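Local atomic coordinates of alpha-fucosidase (Bifidobacterium bifidum, PDB entry 2EAB), a protein that probably releases alpha-1,2-linked L-fucose from glycans by hydrolysis, this chain being the glycoside hydrolase family 95 catalytic piece of a longer bifidobacterial protein. Residues F54-I59 with P187-V192; Y277-T282 with K306-A311; S581-M586 with S637-I642. All blocks are in the same frame, centred on the assembly; numbering follows the deposited sequence.

Contact 1: F54-I59 with P187-V192; sequences FGNGKI and PDNVMV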
loop_
_atom_site.group_PDB
_atom_site.type_symbol
_atom_site.label_atom_id
_atom_site.label_comp_id
_atom_site.label_asym_id
_atom_site.label_seq_id
_atom_site.Cartn_x
_atom_site.Cartn_y
_atom_site.Cartn_z
ATOM N N PHE A 54 -11.220 -10.544 6.119
ATOM C CA PHE A 54 -12.228 -9.506 5.988
ATOM C C PHE A 54 -11.957 -8.461 7.065
ATOM O O PHE A 54 -11.302 -8.746 8.072
ATOM C CB PHE A 54 -13.648 -10.088 6.106
ATOM C CG PHE A 54 -13.976 -10.605 7.473
ATOM C CD1 PHE A 54 -14.666 -9.805 8.371
ATOM C CD2 PHE A 54 -13.587 -11.883 7.874
ATOM C CE1 PHE A 54 -14.966 -10.261 9.645
ATOM C CE2 PHE A 54 -13.883 -12.345 9.154
ATOM C CZ PHE A 54 -14.575 -11.533 10.038
ATOM N N GLY A 55 -12.455 -7.250 6.857
ATOM C CA GLY A 55 -12.237 -6.193 7.828
ATOM C C GLY A 55 -13.045 -4.957 7.521
ATOM O O GLY A 55 -13.677 -4.858 6.457
ATOM N N ASN A 56 -13.031 -4.015 8.460
ATOM C CA ASN A 56 -13.687 -2.724 8.274
ATOM C C ASN A 56 -12.695 -1.559 8.301
ATOM O O ASN A 56 -13.076 -0.417 8.550
ATOM C CB ASN A 56 -14.805 -2.520 9.310
ATOM C CG ASN A 56 -14.279 -2.335 10.725
ATOM O OD1 ASN A 56 -13.075 -2.375 10.971
ATOM N ND2 ASN A 56 -15.191 -2.124 11.668
ATOM N N GLY A 57 -11.425 -1.863 8.044
ATOM C CA GLY A 57 -10.345 -0.880 8.122
ATOM C C GLY A 57 -9.735 -0.757 9.506
ATOM O O GLY A 57 -8.674 -0.139 9.665
ATOM N N LYS A 58 -10.408 -1.333 10.505
ATOM C CA LYS A 58 -10.000 -1.187 11.902
ATOM C C LYS A 58 -9.879 -2.540 12.595
ATOM O O LYS A 58 -8.806 -2.891 13.079
ATOM C CB LYS A 58 -10.944 -0.245 12.645
ATOM C CG LYS A 58 -10.941 1.163 12.063
ATOM C CD LYS A 58 -11.851 2.095 12.812
ATOM C CE LYS A 58 -13.281 1.989 12.324
ATOM N NZ LYS A 58 -14.153 2.851 13.153
ATOM N N ILE A 59 -10.970 -3.301 12.637
ATOM C CA ILE A 59 -10.909 -4.694 13.065
ATOM C C ILE A 59 -10.928 -5.613 11.851
ATOM O O ILE A 59 -11.503 -5.282 10.807
ATOM C CB ILE A 59 -12.030 -5.081 14.072
ATOM C CG1 ILE A 59 -13.426 -4.755 13.521
ATOM C CG2 ILE A 59 -11.772 -4.423 15.429
ATOM C CD1 ILE A 59 -14.568 -5.201 14.424
ATOM N N PRO A 187 -19.819 1.155 8.673
ATOM C CA PRO A 187 -20.845 2.051 9.232
ATOM C C PRO A 187 -21.201 1.797 10.697
ATOM O O PRO A 187 -21.406 2.750 11.445
ATOM C CB PRO A 187 -22.069 1.785 8.346
ATOM C CG PRO A 187 -21.514 1.320 7.074
ATOM C CD PRO A 187 -20.289 0.523 7.425
ATOM N N ASP A 188 -21.276 0.531 11.097
ATOM C CA ASP A 188 -21.653 0.193 12.469
ATOM C C ASP A 188 -20.474 -0.257 13.327
ATOM O O ASP A 188 -20.645 -0.630 14.490
ATOM C CB ASP A 188 -22.799 -0.820 12.470
ATOM C CG ASP A 188 -24.117 -0.189 12.059
ATOM O OD1 ASP A 188 -24.551 0.762 12.742
ATOM O OD2 ASP A 188 -24.701 -0.619 11.044
ATOM N N ASN A 189 -19.280 -0.190 12.740
ATOM C CA ASN A 189 -18.024 -0.402 13.459
ATOM C C ASN A 189 -17.987 -1.698 14.269
ATOM O O ASN A 189 -17.563 -1.716 15.430
ATOM C CB ASN A 189 -17.709 0.801 14.348
ATOM C CG ASN A 189 -16.267 0.827 14.776
ATOM O OD1 ASN A 189 -15.401 0.321 14.064
ATOM N ND2 ASN A 189 -15.999 1.402 15.938
ATOM N N VAL A 190 -18.427 -2.784 13.646
ATOM C CA VAL A 190 -18.682 -4.011 14.379
ATOM C C VAL A 190 -18.484 -5.226 13.487
ATOM O O VAL A 190 -18.758 -5.179 12.286
ATOM C CB VAL A 190 -20.114 -3.996 15.012
ATOM C CG1 VAL A 190 -21.208 -4.064 13.936
ATOM C CG2 VAL A 190 -20.286 -5.106 16.044
ATOM N N MET A 191 -17.980 -6.301 14.082
ATOM C CA MET A 191 -17.853 -7.580 13.405
ATOM C C MET A 191 -19.081 -8.424 13.735
ATOM O O MET A 191 -19.539 -8.453 14.878
ATOM C CB MET A 191 -16.566 -8.283 13.845
ATOM C CG MET A 191 -16.342 -9.657 13.236
ATOM S SD MET A 191 -14.770 -10.386 13.733
ATOM C CE MET A 191 -13.594 -9.305 12.919
ATOM N N VAL A 192 -19.606 -9.098 12.720
ATOM C CA VAL A 192 -20.809 -9.907 12.860
ATOM C C VAL A 192 -20.493 -11.340 12.463
ATOM O O VAL A 192 -19.856 -11.579 11.437
ATOM C CB VAL A 192 -21.965 -9.338 11.991
ATOM C CG1 VAL A 192 -23.172 -10.270 11.987
ATOM C CG2 VAL A 192 -22.370 -7.948 12.474
HETATM O O HOH W 1 -13.196 1.681 15.814
#
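F54 and I59 meet M191 between the two antiparallel sheets of the N-terminal beta-sandwich, where the hairpin of strands 52-55 and 59-63 faces strand 190-197. This is the tight, buried part of the contact. M191 runs extended from the backbone and then bends at the thioether (chi3 -68°), and its CE lies 3.7 Å from F54 CE1. M191 CG sits at the ring edge, in plane, and SD makes a Met-aromatic contact 5.0 Å from the F54 ring centroid, 73° off the normal. I59 CD1 reaches M191 CB at 3.7 Å, and F74 of strand 69-76 touches both side chains. The hairpin turn is shaped by N56, whose OD1 accepts from K58 N at 2.9 Å, an Asx turn, and from I59 N at 2.8 Å, an Asx motif; the two donors come from opposite faces of the amide plane. Its ND2 bonds S185 O. An alanine here would probably leave K58 N and I59 N without this acceptor and the turn freer to move, beside G57, which belongs to the calcium site. The partly exposed side is looser and polar. K58 crosses N189 at about a right angle, and their direct bond, NZ to N189 OD1 at 3.0 Å, is weak. A water bridges the same pair, accepting from K58 NZ at 3.1 Å and from N189 ND2 at 2.8 Å.

Contact 2: Y277-T282 with K306-A311; sequences YIAAAT and KVVQDA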
loop_
_atom_site.group_PDB
_atom_site.type_symbol
_atom_site.label_atom_id
_atom_site.label_comp_id
_atom_site.label_asym_id
_atom_site.label_seq_id
_atom_site.Cartn_x
_atom_site.Cartn_y
_atom_site.Cartn_z
ATOM N N TYR A 277 -22.161 -10.166 17.894
ATOM C CA TYR A 277 -21.623 -8.841 17.627
ATOM C C TYR A 277 -20.310 -8.702 18.378
ATOM O O TYR A 277 -20.258 -8.869 19.602
ATOM C CB TYR A 277 -22.614 -7.757 18.044
ATOM C CG TYR A 277 -23.892 -7.788 17.240
ATOM C CD1 TYR A 277 -23.956 -7.200 15.973
ATOM C CD2 TYR A 277 -25.031 -8.422 17.733
ATOM C CE1 TYR A 277 -25.126 -7.234 15.222
ATOM C CE2 TYR A 277 -26.206 -8.460 16.988
ATOM C CZ TYR A 277 -26.245 -7.861 15.738
ATOM O OH TYR A 277 -27.402 -7.900 14.997
ATOM N N ILE A 278 -19.253 -8.414 17.627
ATOM C CA ILE A 278 -17.897 -8.389 18.161
ATOM C C ILE A 278 -17.293 -7.012 17.925
ATOM O O ILE A 278 -17.277 -6.515 16.794
ATOM C CB ILE A 278 -17.011 -9.470 17.494
ATOM C CG1 ILE A 278 -17.623 -10.866 17.688
ATOM C CG2 ILE A 278 -15.592 -9.419 18.052
ATOM C CD1 ILE A 278 -17.659 -11.705 16.423
ATOM N N ALA A 279 -16.804 -6.393 18.995
ATOM C CA ALA A 279 -16.120 -5.110 18.881
ATOM C C ALA A 279 -14.834 -5.133 19.685
ATOM O O ALA A 279 -14.687 -5.925 20.619
ATOM C CB ALA A 279 -17.018 -3.978 19.341
ATOM N N ALA A 280 -13.897 -4.260 19.320
ATOM C CA ALA A 280 -12.634 -4.149 20.030
ATOM C C ALA A 280 -12.073 -2.753 19.862
ATOM O O ALA A 280 -12.349 -2.076 18.864
ATOM C CB ALA A 280 -11.643 -5.180 19.528
ATOM N N ALA A 281 -11.283 -2.325 20.839
ATOM C CA ALA A 281 -10.621 -1.029 20.792
ATOM C C ALA A 281 -9.456 -0.989 21.754
ATOM O O ALA A 281 -9.371 -1.786 22.699
ATOM C CB ALA A 281 -11.589 0.085 21.137
ATOM N N THR A 282 -8.564 -0.037 21.498
ATOM C CA THR A 282 -7.520 0.338 22.431
ATOM C C THR A 282 -7.667 1.825 22.729
ATOM O O THR A 282 -8.499 2.511 22.118
ATOM C CB THR A 282 -6.102 0.108 21.860
ATOM O OG1 THR A 282 -5.801 1.130 20.901
ATOM C CG2 THR A 282 -5.962 -1.267 21.216
ATOM N N LYS A 306 -20.951 -0.093 24.065
ATOM C CA LYS A 306 -21.953 0.653 23.313
ATOM C C LYS A 306 -21.940 0.277 21.832
ATOM O O LYS A 306 -22.986 0.288 21.182
ATOM C CB LYS A 306 -21.750 2.158 23.495
ATOM C CG LYS A 306 -22.902 3.013 22.992
ATOM C CD LYS A 306 -22.633 4.490 23.224
ATOM C CE LYS A 306 -23.815 5.350 22.809
ATOM N NZ LYS A 306 -24.035 5.327 21.340
ATOM N N VAL A 307 -20.764 -0.060 21.298
ATOM C CA VAL A 307 -20.665 -0.501 19.906
ATOM C C VAL A 307 -21.515 -1.751 19.681
ATOM O O VAL A 307 -22.337 -1.787 18.765
ATOM C CB VAL A 307 -19.206 -0.771 19.458
ATOM C CG1 VAL A 307 -19.180 -1.352 18.050
ATOM C CG2 VAL A 307 -18.383 0.507 19.513
ATOM N N VAL A 308 -21.328 -2.767 20.525
ATOM C CA VAL A 308 -22.072 -4.018 20.355
ATOM C C VAL A 308 -23.561 -3.856 20.673
ATOM O O VAL A 308 -24.404 -4.457 20.004
ATOM C CB VAL A 308 -21.443 -5.230 21.113
ATOM C CG1 VAL A 308 -20.091 -5.592 20.517
ATOM C CG2 VAL A 308 -21.316 -4.969 22.610
ATOM N N GLN A 309 -23.879 -3.030 21.668
ATOM C CA GLN A 309 -25.277 -2.773 22.019
ATOM C C GLN A 309 -26.009 -2.014 20.913
ATOM O O GLN A 309 -27.124 -2.390 20.541
ATOM C CB GLN A 309 -25.405 -2.033 23.358
ATOM C CG GLN A 309 -26.845 -1.960 23.887
ATOM C CD GLN A 309 -27.421 -3.330 24.201
ATOM O OE1 GLN A 309 -26.856 -4.081 24.990
ATOM N NE2 GLN A 309 -28.551 -3.658 23.583
ATOM N N ASP A 310 -25.381 -0.965 20.382
ATOM C CA ASP A 310 -25.967 -0.201 19.280
ATOM C C ASP A 310 -26.237 -1.080 18.063
ATOM O O ASP A 310 -27.277 -0.946 17.413
ATOM C CB ASP A 310 -25.071 0.975 18.877
ATOM C CG ASP A 310 -25.145 2.147 19.851
ATOM O OD1 ASP A 310 -26.066 2.198 20.696
ATOM O OD2 ASP A 310 -24.271 3.038 19.764
ATOM N N ALA A 311 -25.298 -1.976 17.762
ATOM C CA ALA A 311 -25.436 -2.896 16.638
ATOM C C ALA A 311 -26.591 -3.875 16.857
ATOM O O ALA A 311 -27.428 -4.066 15.969
ATOM C CB ALA A 311 -24.131 -3.642 16.402
#
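Helix-on-sheet packing brings Y277 and A279 of strand 273-282 against V307, V308 and A311 of helix 297-314, the next helix along the chain. The segment axes approach to 7.7 Å, and their directions differ by 153°, so the helix runs back nearly antiparallel to the strand. Y277 carries most of the strand's share. Its CG is anti to the carbonyl carbon (chi1 -64°), and the ring beyond lies against the helix at A311. A311 CB is 3.6 Å from Y277 CD1, while A311 C stands 4.0 Å above the ring plane, offset toward the rim; A311 therefore covers part of one face. V308 fills the step between the two strand residues: its CG1 lies 3.4 Å from the backbone atom Y277 O and 3.7 Å from A279 CB. The methyl of A279 also meets V307 CG1 at 3.6 Å, so one methyl touches two successive valines. In the fold, this strand lies within the nine-stranded sheet of the N-terminal beta-sandwich, between strands 190-197 and 241-250. I278 points away from the helix and packs on M191 and M209, whereas V190 and V192 extend the apolar surface around Y277. No hydrogen bond joins the two segments. Beside the interface, Q309 OE1 accepts from K247 NZ of strand 241-250, tying the helix to the next strand. Off the strand, K306 NZ bonds D310 OD2 at 2.8 Å on its syn lone pair, part of a salt bridge.

Contact 3: S581-M586 with S637-I642; sequences SLVWQM and SLLKPI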
loop_
_atom_site.group_PDB
_atom_site.type_symbol
_atom_site.label_atom_id
_atom_site.label_comp_id
_atom_site.label_asym_id
_atom_site.label_seq_id
_atom_site.Cartn_x
_atom_site.Cartn_y
_atom_site.Cartn_z
ATOM N N SER A 581 16.306 11.119 -8.015
ATOM C CA SER A 581 15.034 10.950 -8.719
ATOM C C SER A 581 13.865 11.283 -7.805
ATOM O O SER A 581 12.896 11.926 -8.227
ATOM C CB SER A 581 14.885 9.531 -9.263
ATOM O OG SER A 581 15.853 9.277 -10.265
ATOM N N LEU A 582 13.967 10.849 -6.551
ATOM C CA LEU A 582 12.919 11.114 -5.575
ATOM C C LEU A 582 12.835 12.594 -5.211
ATOM O O LEU A 582 11.739 13.156 -5.115
ATOM C CB LEU A 582 13.118 10.267 -4.318
ATOM C CG LEU A 582 12.824 8.777 -4.500
ATOM C CD1 LEU A 582 13.180 8.022 -3.238
ATOM C CD2 LEU A 582 11.372 8.527 -4.887
ATOM N N VAL A 583 13.979 13.237 -5.000
ATOM C CA VAL A 583 13.965 14.656 -4.636
ATOM C C VAL A 583 13.491 15.510 -5.814
ATOM O O VAL A 583 12.720 16.457 -5.627
ATOM C CB VAL A 583 15.321 15.118 -4.053
ATOM C CG1 VAL A 583 15.341 16.633 -3.826
ATOM C CG2 VAL A 583 15.583 14.392 -2.740
ATOM N N TRP A 584 13.926 15.147 -7.018
ATOM C CA TRP A 584 13.454 15.806 -8.233
ATOM C C TRP A 584 11.931 15.726 -8.323
ATOM O O TRP A 584 11.268 16.738 -8.588
ATOM C CB TRP A 584 14.114 15.178 -9.457
ATOM C CG TRP A 584 13.761 15.820 -10.765
ATOM C CD1 TRP A 584 14.438 16.820 -11.402
ATOM C CD2 TRP A 584 12.652 15.487 -11.609
ATOM N NE1 TRP A 584 13.816 17.133 -12.587
ATOM C CE2 TRP A 584 12.721 16.327 -12.742
ATOM C CE3 TRP A 584 11.613 14.551 -11.523
ATOM C CZ2 TRP A 584 11.780 16.267 -13.777
ATOM C CZ3 TRP A 584 10.678 14.495 -12.552
ATOM C CH2 TRP A 584 10.775 15.343 -13.669
ATOM N N GLN A 585 11.376 14.540 -8.076
ATOM C CA GLN A 585 9.932 14.364 -8.161
ATOM C C GLN A 585 9.201 15.175 -7.106
ATOM O O GLN A 585 8.137 15.742 -7.385
ATOM C CB GLN A 585 9.538 12.895 -8.036
ATOM C CG GLN A 585 8.165 12.616 -8.617
ATOM C CD GLN A 585 8.161 12.754 -10.126
ATOM O OE1 GLN A 585 8.806 11.981 -10.823
ATOM N NE2 GLN A 585 7.459 13.765 -10.634
ATOM N N MET A 586 9.761 15.222 -5.897
ATOM C CA MET A 586 9.149 15.987 -4.819
ATOM C C MET A 586 9.094 17.470 -5.163
ATOM O O MET A 586 8.067 18.115 -4.979
ATOM C CB MET A 586 9.889 15.786 -3.499
ATOM C CG MET A 586 9.234 16.538 -2.354
ATOM S SD MET A 586 10.118 16.411 -0.808
ATOM C CE MET A 586 11.665 17.243 -1.208
ATOM N N SER A 637 16.295 21.998 -11.217
ATOM C CA SER A 637 17.050 22.054 -12.471
ATOM C C SER A 637 18.505 21.613 -12.321
ATOM O O SER A 637 19.163 21.303 -13.315
ATOM C CB SER A 637 17.002 23.469 -13.064
ATOM O OG SER A 637 17.892 24.347 -12.396
ATOM N N LEU A 638 19.007 21.599 -11.088
ATOM C CA LEU A 638 20.416 21.303 -10.833
ATOM C C LEU A 638 20.698 19.853 -10.474
ATOM O O LEU A 638 21.860 19.452 -10.387
ATOM C CB LEU A 638 20.965 22.221 -9.744
ATOM C CG LEU A 638 21.055 23.708 -10.089
ATOM C CD1 LEU A 638 21.366 24.501 -8.835
ATOM C CD2 LEU A 638 22.091 23.975 -11.177
ATOM N N LEU A 639 19.647 19.065 -10.262
ATOM C CA LEU A 639 19.823 17.673 -9.852
ATOM C C LEU A 639 20.332 16.793 -10.986
ATOM O O LEU A 639 21.152 15.895 -10.760
ATOM C CB LEU A 639 18.527 17.111 -9.264
ATOM C CG LEU A 639 18.105 17.705 -7.915
ATOM C CD1 LEU A 639 16.661 17.360 -7.620
ATOM C CD2 LEU A 639 19.010 17.229 -6.780
ATOM N N LYS A 640 19.850 17.055 -12.202
ATOM C CA LYS A 640 20.207 16.249 -13.376
ATOM C C LYS A 640 20.200 14.757 -13.022
ATOM O O LYS A 640 21.215 14.064 -13.159
ATOM C CB LYS A 640 21.563 16.686 -13.940
ATOM C CG LYS A 640 21.543 18.075 -14.574
ATOM C CD LYS A 640 22.937 18.567 -14.957
ATOM C CE LYS A 640 23.695 17.606 -15.859
ATOM N NZ LYS A 640 25.152 17.949 -15.889
ATOM N N PRO A 641 19.043 14.253 -12.558
ATOM C CA PRO A 641 19.022 12.922 -11.953
ATOM C C PRO A 641 19.338 11.759 -12.892
ATOM O O PRO A 641 19.874 10.737 -12.439
ATOM C CB PRO A 641 17.591 12.804 -11.418
ATOM C CG PRO A 641 16.795 13.752 -12.251
ATOM C CD PRO A 641 17.707 14.886 -12.542
ATOM N N ILE A 642 19.005 11.908 -14.172
ATOM C CA ILE A 642 19.187 10.822 -15.132
ATOM C C ILE A 642 20.394 11.032 -16.029
ATOM O O ILE A 642 20.524 12.071 -16.683
ATOM C CB ILE A 642 17.938 10.613 -16.032
ATOM C CG1 ILE A 642 16.686 10.340 -15.191
ATOM C CG2 ILE A 642 18.180 9.498 -17.063
ATOM C CD1 ILE A 642 16.775 9.130 -14.252
#
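S581 O accepts the helical backbone bond from Q585 N at 3.0 Å, and at the same residue the helix meets P641, whose CB lies 4.0 Å from S581 N. The hydroxyl S581 OG is hydrogen-bonded to T577 O, one turn earlier, and also touches the methyl I642 CD1 at 4.1 Å. No hydrogen bond crosses the contact; packing round W584 carries it. CG of W584 is anti to the backbone N (chi1 -177°), and P641 CG lies over the face of the indole beyond, 4.2 Å from the centroid of the five-membered ring and 25° off its normal, a CH-pi contact. L639 comes from another direction: its CD1 sits at the indole edge, near the ring plane, 3.6 Å from W584 N and 3.8 Å from W584 CB. The same methyl meets V583 CG1 at 4.1 Å, so one leucine branch fits between two successive residues of the helix. K640, just after the weakly bonded last turn, leaves helical angles with positive phi (42°), separating the edge partner L639 from the face partner P641. W584 also touches D690, which ligates calcium in a structure of this protein but holds none here. In the (alpha/alpha)6-barrel domain typical of family 95, helix 577-596 thus meets this turn and the loop after it, while L582 and M586 pack on helix 507-520, M586 also on helix 525-546, and V583 on strand 558-565.

How the contacts relate
Contacts 1 and 2 share the nine-stranded sheet of the N-terminal beta-sandwich, their centres about 10 Å apart, and meet through neighbouring strands: M191 O and I278 N are 2.8 Å apart, a probable hydrogen bond. Contact 1 works between the two sheets and grades from an apolar core to a hydrated polar margin near calcium; contact 2 covers the other face of the nine-stranded sheet with a helix and has no hydrogen bond across it. Contact 3, in the helical catalytic domain across the chain's centre, lies about 42 Å from contact 1 and 49 Å from contact 2, centre to centre. Also buried and mainly apolar, it joins a helix to a weakly bonded turn and loop, with proline CH-pi on an indole where contact 2 sets alanine on a tyrosine face.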